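Local atomic coordinates of putative adhesin (Bacteroides fragilis NCTC 9343, PDB entry 3PET), a protein that probably acts in cell adhesion as a putative lipoprotein of a gut bacterium. Residues F21-T35 against K82-K96. Numbering follows the deposited sequence.
Sequences FNKIDAGTVGNIYYT and KITITSPTLNGISFK. With ACT (acetate ion), chain D.
K82 lays CG and CD alongside the Y33 ring, CG 3.7 Å from CD1; its ammonium is at most weakly attracted to that ring, which stacks on H102. I83 points inward, its CD1 meeting OG1 of T28 tip to tip at 3.5 Å. I85 splits its branches within the core: chi1 of -50° for CG1 leaves CG2 anti to the backbone N, at the edge of the F21 ring, 3.4 Å from CZ, while CD1 packs on CG2 of I32. T86 OG1 donates to T35 O from above the carbonyl plane. S87 OG accepts from Y34 OH at 2.8 Å and donates to T89 O in the following turn. This is right-handed beta-helix stacking: strands 82-87 and 92-95 run parallel to 31-35 and 23-26, with I24, I32, I83, I85, Y34 and F95 turned into the core and Y33 outward. L90 sets CD2 over the centre of the Y34 ring, 3.8 Å above its plane, and CD1 against I24 CD1. N91 N bonds almost straight (177°) to N22 O. F95 takes CD1 of I32 at its ring edge, CE1 3.8 Å away. On the outer face, K96 NZ makes a salt bridge to D25 OD2 (3.1 Å) and a hydrogen bond to S94 OG.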
# COMPACT_ATOMS: atom_id res chain seq x y z
N PHE A 21 18.10 14.35 20.53
CA PHE A 21 16.78 14.38 19.91
C PHE A 21 15.95 13.26 20.51
O PHE A 21 16.51 12.29 21.05
CB PHE A 21 16.91 14.21 18.36
CG PHE A 21 17.65 12.95 17.95
CD1 PHE A 21 16.98 11.73 17.89
CD2 PHE A 21 19.02 12.97 17.73
CE1 PHE A 21 17.68 10.55 17.59
CE2 PHE A 21 19.72 11.79 17.43
CZ PHE A 21 19.04 10.60 17.36
N ASN A 22 14.62 13.35 20.37
CA ASN A 22 13.71 12.30 20.83
C ASN A 22 12.74 11.93 19.69
O ASN A 22 11.78 11.19 19.91
CB ASN A 22 12.97 12.71 22.11
CG ASN A 22 12.04 13.88 21.98
OD1 ASN A 22 12.04 14.65 21.01
ND2 ASN A 22 11.21 14.07 22.97
N LYS A 23 13.00 12.45 18.48
CA LYS A 23 12.20 12.20 17.29
C LYS A 23 13.09 12.05 16.08
O LYS A 23 14.15 12.68 16.00
CB LYS A 23 11.15 13.31 17.04
CG LYS A 23 10.05 13.41 18.09
CD LYS A 23 9.07 14.56 17.80
CE LYS A 23 9.54 16.00 18.08
NZ LYS A 23 9.78 16.30 19.54
N ILE A 24 12.67 11.20 15.14
CA ILE A 24 13.38 10.93 13.90
C ILE A 24 12.44 11.23 12.74
O ILE A 24 11.29 10.76 12.74
CB ILE A 24 13.92 9.47 13.82
CG1 ILE A 24 14.93 9.16 14.98
CG2 ILE A 24 14.56 9.16 12.41
CD1 ILE A 24 15.00 7.64 15.32
N ASP A 25 12.94 11.98 11.74
CA ASP A 25 12.22 12.29 10.51
C ASP A 25 13.17 11.99 9.37
O ASP A 25 14.15 12.71 9.18
CB ASP A 25 11.73 13.75 10.53
CG ASP A 25 10.84 14.12 9.36
OD1 ASP A 25 11.27 13.97 8.20
OD2 ASP A 25 9.75 14.65 9.60
N ALA A 26 12.91 10.88 8.64
CA ALA A 26 13.84 10.44 7.61
C ALA A 26 13.21 10.28 6.22
O ALA A 26 12.16 9.63 6.08
CB ALA A 26 14.48 9.12 8.05
N GLY A 27 13.88 10.87 5.22
CA GLY A 27 13.49 10.82 3.81
C GLY A 27 14.63 10.28 2.98
O GLY A 27 14.89 10.71 1.87
N THR A 28 15.33 9.30 3.54
CA THR A 28 16.50 8.71 2.92
C THR A 28 16.20 7.37 2.30
O THR A 28 15.09 6.82 2.43
CB THR A 28 17.58 8.53 4.03
OG1 THR A 28 16.96 7.90 5.14
CG2 THR A 28 18.20 9.85 4.45
N VAL A 29 17.23 6.81 1.65
CA VAL A 29 17.21 5.46 1.10
C VAL A 29 18.19 4.65 1.93
O VAL A 29 19.36 4.99 2.01
CB VAL A 29 17.49 5.37 -0.42
CG1 VAL A 29 17.42 3.92 -0.88
CG2 VAL A 29 16.53 6.23 -1.22
N GLY A 30 17.72 3.56 2.52
CA GLY A 30 18.57 2.70 3.34
C GLY A 30 17.87 2.28 4.60
O GLY A 30 16.93 2.95 5.06
N ASN A 31 18.35 1.17 5.19
CA ASN A 31 17.74 0.62 6.40
C ASN A 31 18.21 1.37 7.61
O ASN A 31 19.38 1.76 7.69
CB ASN A 31 18.02 -0.87 6.52
CG ASN A 31 17.38 -1.67 5.41
OD1 ASN A 31 16.31 -1.35 4.92
ND2 ASN A 31 18.06 -2.69 4.95
N ILE A 32 17.28 1.56 8.54
CA ILE A 32 17.57 2.29 9.79
C ILE A 32 17.47 1.35 10.98
O ILE A 32 16.48 0.63 11.11
CB ILE A 32 16.64 3.51 9.95
CG1 ILE A 32 16.87 4.53 8.80
CG2 ILE A 32 16.80 4.15 11.36
CD1 ILE A 32 15.80 5.63 8.68
N TYR A 33 18.47 1.42 11.87
CA TYR A 33 18.50 0.62 13.09
C TYR A 33 18.60 1.57 14.27
O TYR A 33 19.62 2.25 14.43
CB TYR A 33 19.68 -0.40 13.07
CG TYR A 33 19.53 -1.45 11.99
CD1 TYR A 33 19.96 -1.21 10.68
CD2 TYR A 33 18.88 -2.66 12.25
CE1 TYR A 33 19.79 -2.17 9.68
CE2 TYR A 33 18.73 -3.63 11.26
CZ TYR A 33 19.17 -3.37 9.97
OH TYR A 33 19.01 -4.34 9.02
N TYR A 34 17.54 1.66 15.06
CA TYR A 34 17.53 2.52 16.23
C TYR A 34 17.81 1.68 17.49
O TYR A 34 17.27 0.58 17.65
CB TYR A 34 16.21 3.31 16.37
CG TYR A 34 16.13 4.07 17.68
CD1 TYR A 34 16.74 5.32 17.83
CD2 TYR A 34 15.52 3.50 18.80
CE1 TYR A 34 16.73 5.99 19.05
CE2 TYR A 34 15.52 4.16 20.03
CZ TYR A 34 16.13 5.40 20.15
OH TYR A 34 16.14 6.03 21.37
N THR A 35 18.65 2.22 18.37
CA THR A 35 18.99 1.64 19.66
C THR A 35 18.73 2.70 20.74
O THR A 35 19.16 3.84 20.59
CB THR A 35 20.47 1.17 19.71
OG1 THR A 35 20.70 0.22 18.67
CG2 THR A 35 20.85 0.54 21.09
N LYS A 82 23.54 1.68 5.49
CA LYS A 82 23.00 1.35 6.81
C LYS A 82 23.08 2.58 7.70
O LYS A 82 24.15 3.17 7.85
CB LYS A 82 23.72 0.15 7.46
CG LYS A 82 22.96 -0.40 8.66
CD LYS A 82 23.83 -1.13 9.66
CE LYS A 82 24.11 -2.56 9.26
NZ LYS A 82 24.86 -3.30 10.30
N ILE A 83 21.93 2.97 8.26
CA ILE A 83 21.84 4.13 9.14
C ILE A 83 21.63 3.62 10.57
O ILE A 83 20.65 2.94 10.83
CB ILE A 83 20.71 5.10 8.67
CG1 ILE A 83 20.99 5.62 7.23
CG2 ILE A 83 20.53 6.27 9.67
CD1 ILE A 83 19.73 6.14 6.44
N THR A 84 22.56 3.93 11.48
CA THR A 84 22.52 3.48 12.86
C THR A 84 22.28 4.71 13.72
O THR A 84 23.06 5.67 13.69
CB THR A 84 23.80 2.70 13.18
OG1 THR A 84 23.76 1.50 12.41
CG2 THR A 84 23.92 2.33 14.65
N ILE A 85 21.17 4.69 14.47
CA ILE A 85 20.76 5.83 15.31
C ILE A 85 20.65 5.39 16.78
O ILE A 85 20.14 4.31 17.08
CB ILE A 85 19.42 6.41 14.79
CG1 ILE A 85 19.43 6.68 13.26
CG2 ILE A 85 19.02 7.69 15.57
CD1 ILE A 85 18.08 7.31 12.66
N THR A 86 21.13 6.23 17.70
CA THR A 86 20.98 5.95 19.12
C THR A 86 20.76 7.25 19.87
O THR A 86 21.37 8.27 19.56
CB THR A 86 22.10 5.06 19.74
OG1 THR A 86 21.78 4.83 21.12
CG2 THR A 86 23.47 5.63 19.61
N SER A 87 19.85 7.18 20.85
CA SER A 87 19.53 8.29 21.73
C SER A 87 18.98 7.74 23.06
O SER A 87 18.50 6.61 23.08
CB SER A 87 18.52 9.23 21.07
OG SER A 87 17.25 8.61 20.97
N PRO A 88 19.01 8.51 24.18
CA PRO A 88 18.45 8.00 25.45
C PRO A 88 16.92 7.80 25.40
O PRO A 88 16.40 6.92 26.09
CB PRO A 88 18.83 9.09 26.46
CG PRO A 88 20.05 9.75 25.85
CD PRO A 88 19.65 9.83 24.39
N THR A 89 16.19 8.63 24.61
CA THR A 89 14.74 8.55 24.52
C THR A 89 14.25 8.64 23.08
O THR A 89 14.94 9.22 22.23
CB THR A 89 14.04 9.67 25.36
OG1 THR A 89 14.30 10.95 24.78
CG2 THR A 89 14.41 9.64 26.85
N LEU A 90 13.05 8.10 22.82
CA LEU A 90 12.40 8.19 21.51
C LEU A 90 10.89 8.24 21.67
O LEU A 90 10.31 7.33 22.28
CB LEU A 90 12.81 7.05 20.56
CG LEU A 90 12.42 7.27 19.08
CD1 LEU A 90 13.28 8.36 18.43
CD2 LEU A 90 12.54 5.98 18.31
N ASN A 91 10.26 9.30 21.11
CA ASN A 91 8.82 9.52 21.15
C ASN A 91 8.17 9.50 19.77
O ASN A 91 6.95 9.44 19.69
CB ASN A 91 8.51 10.87 21.83
CG ASN A 91 8.89 10.86 23.28
OD1 ASN A 91 9.74 11.62 23.69
ND2 ASN A 91 8.32 9.95 24.07
N GLY A 92 8.96 9.61 18.71
CA GLY A 92 8.39 9.64 17.38
C GLY A 92 9.31 9.22 16.27
O GLY A 92 10.51 9.49 16.29
N ILE A 93 8.71 8.53 15.28
CA ILE A 93 9.37 8.15 14.03
C ILE A 93 8.45 8.55 12.91
O ILE A 93 7.31 8.07 12.84
CB ILE A 93 9.80 6.65 13.90
CG1 ILE A 93 10.72 6.19 15.07
CG2 ILE A 93 10.53 6.42 12.53
CD1 ILE A 93 10.89 4.67 15.17
N SER A 94 8.93 9.42 12.04
CA SER A 94 8.25 9.80 10.80
C SER A 94 9.13 9.33 9.65
O SER A 94 10.25 9.82 9.49
CB SER A 94 8.01 11.30 10.75
OG SER A 94 7.33 11.57 9.54
N PHE A 95 8.69 8.29 8.93
CA PHE A 95 9.51 7.73 7.86
C PHE A 95 8.87 7.99 6.51
O PHE A 95 7.73 7.61 6.28
CB PHE A 95 9.79 6.22 8.08
CG PHE A 95 10.73 5.64 7.05
CD1 PHE A 95 12.10 5.82 7.15
CD2 PHE A 95 10.24 4.90 5.98
CE1 PHE A 95 12.97 5.26 6.21
CE2 PHE A 95 11.11 4.37 5.02
CZ PHE A 95 12.46 4.57 5.14
N LYS A 96 9.65 8.62 5.61
CA LYS A 96 9.18 9.00 4.28
C LYS A 96 10.20 8.61 3.19
O LYS A 96 10.26 9.28 2.18
CB LYS A 96 8.91 10.52 4.21
CG LYS A 96 7.97 11.08 5.28
CD LYS A 96 7.86 12.59 5.21
CE LYS A 96 8.65 13.28 6.30
NZ LYS A 96 7.75 13.92 7.30
C ACT D . 20.80 7.50 0.51
O ACT D . 21.03 6.30 0.71
OXT ACT D . 19.74 7.98 0.85
CH3 ACT D . 21.82 8.38 -0.20
O HOH W 1 16.68 11.46 23.80